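Local coordinates for thioredoxin family protein (Streptococcus pneumoniae, PDB 2YP6) that is a surface-exposed thioredoxin-fold lipoprotein, probably a thiol-disulfide oxidoreductase that helps the pneumococcus resist extracellular oxidative stress, at residues T106-G111 and I133-D138. Sequence-based numbering, arbitrary orientation.
Sequences TVIAPG and IPVLYD
The ring of Tyr137 is approached obliquely by two aliphatic groups of 106-111: Pro110 CG lies 3.8 Å from Tyr137 CG, at the root of the ring, and Ile108 CD1 lies 3.8 Å from Tyr137 CE1, farther out. Ile108 gets there because CG1 sits between the backbone N and the carbonyl carbon (chi1 64°) and the chain then extends alongside the tyrosine; the same CG1 packs against Val135 CG1. Phe121 and Pro122 of helix 120-127 touch Ile108 and Tyr137 respectively, on the sheet face that carries Ile108, Val135 and Tyr137. Parallel pairing of Thr106 with Val135, Val107 with Leu136 and Ile108 with Tyr137, with helix 120-127 connecting the strands, identifies a beta-alpha-beta crossover within the central sheet of the thioredoxin fold. Its backbone bonds run from Leu136 N to Thr106 O, Ile108 N to Leu136 O (3.0 Å) and Asp138 N to Ile108 O (2.8 Å). At the start of the pairing, Pro134 O accepts twice from one residue. Thr106 OG1, also held by Trp77 NE1, donates to it at 2.8 Å. Thr106 N stands 35° above the carbonyl plane, its bond more bent (139° at the hydrogen) than those further along. Thr106 CG2 presses tightly on Ile133 CG2, at 3.5 Å. On the opposite face, that of Val107 and Leu136, Val107 CG1 touches Asp138 CB, while the Asp138 carboxylate is held by Thr143 OG1 and Phe144 N. Phe144 lines the pocket of the bound 3-cyclohexyl-1-propylphosphocholine, which also comes within about 4 Å of the Ala109 side chain.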
loop_
_atom_site.group_PDB
_atom_site.type_symbol
_atom_site.label_atom_id
_atom_site.label_comp_id
_atom_site.label_asym_id
_atom_site.label_seq_id
_atom_site.Cartn_x
_atom_site.Cartn_y
_atom_site.Cartn_z
ATOM N N THR A 106 2.046 1.299 1.642
ATOM C CA THR A 106 0.749 0.908 2.174
ATOM C C THR A 106 0.065 2.145 2.711
ATOM O O THR A 106 0.742 3.092 3.085
ATOM C CB THR A 106 0.829 -0.198 3.239
ATOM O OG1 THR A 106 1.167 0.366 4.517
ATOM C CG2 THR A 106 1.842 -1.272 2.830
ATOM N N VAL A 107 -1.268 2.109 2.735
ATOM C CA VAL A 107 -2.098 3.231 3.133
ATOM C C VAL A 107 -3.162 2.790 4.145
ATOM O O VAL A 107 -3.870 1.793 3.926
ATOM C CB VAL A 107 -2.811 3.856 1.911
ATOM C CG1 VAL A 107 -3.520 5.175 2.317
ATOM C CG2 VAL A 107 -1.834 4.078 0.735
ATOM N N ILE A 108 -3.248 3.525 5.249
ATOM C CA ILE A 108 -4.346 3.382 6.204
ATOM C C ILE A 108 -5.060 4.729 6.295
ATOM O O ILE A 108 -4.569 5.741 5.816
ATOM C CB ILE A 108 -3.878 2.937 7.607
ATOM C CG1 ILE A 108 -2.999 4.000 8.232
ATOM C CG2 ILE A 108 -3.131 1.623 7.547
ATOM C CD1 ILE A 108 -2.745 3.850 9.730
ATOM N N ALA A 109 -6.226 4.725 6.922
ATOM C CA ALA A 109 -7.012 5.927 7.125
ATOM C C ALA A 109 -7.141 6.126 8.626
ATOM O O ALA A 109 -8.119 5.663 9.243
ATOM C CB ALA A 109 -8.366 5.766 6.489
ATOM N N PRO A 110 -6.135 6.770 9.234
ATOM C CA PRO A 110 -6.084 6.809 10.696
ATOM C C PRO A 110 -7.325 7.490 11.291
ATOM O O PRO A 110 -7.786 8.503 10.773
ATOM C CB PRO A 110 -4.807 7.589 11.004
ATOM C CG PRO A 110 -4.364 8.188 9.746
ATOM C CD PRO A 110 -5.002 7.469 8.605
ATOM N N GLY A 111 -7.874 6.884 12.342
ATOM C CA GLY A 111 -9.039 7.430 13.018
ATOM C C GLY A 111 -10.349 7.298 12.267
ATOM O O GLY A 111 -11.413 7.650 12.788
ATOM N N ILE A 133 8.042 -1.409 6.387
ATOM C CA ILE A 133 6.924 -1.240 5.466
ATOM C C ILE A 133 6.434 0.192 5.600
ATOM O O ILE A 133 6.025 0.574 6.681
ATOM C CB ILE A 133 5.747 -2.175 5.828
ATOM C CG1 ILE A 133 6.146 -3.630 5.626
ATOM C CG2 ILE A 133 4.505 -1.846 4.983
ATOM C CD1 ILE A 133 6.629 -3.940 4.234
ATOM N N PRO A 134 6.489 0.990 4.519
ATOM C CA PRO A 134 5.901 2.331 4.601
ATOM C C PRO A 134 4.420 2.312 4.877
ATOM O O PRO A 134 3.644 1.573 4.242
ATOM C CB PRO A 134 6.159 2.914 3.208
ATOM C CG PRO A 134 7.317 2.159 2.694
ATOM C CD PRO A 134 7.174 0.782 3.226
ATOM N N VAL A 135 4.010 3.150 5.818
ATOM C CA VAL A 135 2.593 3.318 6.067
ATOM C C VAL A 135 2.254 4.780 5.896
ATOM O O VAL A 135 2.802 5.636 6.591
ATOM C CB VAL A 135 2.187 2.883 7.488
ATOM C CG1 VAL A 135 0.689 3.105 7.701
ATOM C CG2 VAL A 135 2.563 1.429 7.747
ATOM N N LEU A 136 1.358 5.049 4.958
ATOM C CA LEU A 136 0.943 6.405 4.663
ATOM C C LEU A 136 -0.417 6.669 5.303
ATOM O O LEU A 136 -1.287 5.798 5.318
ATOM C CB LEU A 136 0.850 6.600 3.161
ATOM C CG LEU A 136 2.125 6.282 2.364
ATOM C CD1 LEU A 136 1.907 6.722 0.938
ATOM C CD2 LEU A 136 3.372 6.919 2.969
ATOM N N TYR A 137 -0.586 7.889 5.796
ATOM C CA TYR A 137 -1.772 8.271 6.557
ATOM C C TYR A 137 -2.738 9.037 5.682
ATOM O O TYR A 137 -2.546 10.219 5.422
ATOM C CB TYR A 137 -1.365 9.176 7.697
ATOM C CG TYR A 137 -0.690 8.499 8.871
ATOM C CD1 TYR A 137 -0.608 7.121 8.964
ATOM C CD2 TYR A 137 -0.172 9.255 9.905
ATOM C CE1 TYR A 137 0.008 6.504 10.067
ATOM C CE2 TYR A 137 0.426 8.657 11.009
ATOM C CZ TYR A 137 0.508 7.283 11.087
ATOM O OH TYR A 137 1.118 6.699 12.180
ATOM N N ASP A 138 -3.812 8.376 5.284
ATOM C CA ASP A 138 -4.875 9.005 4.512
ATOM C C ASP A 138 -5.851 9.690 5.482
ATOM O O ASP A 138 -6.965 9.234 5.692
ATOM C CB ASP A 138 -5.597 7.956 3.681
ATOM C CG ASP A 138 -6.418 8.563 2.569
ATOM O OD1 ASP A 138 -6.065 9.671 2.123
ATOM O OD2 ASP A 138 -7.395 7.924 2.140
#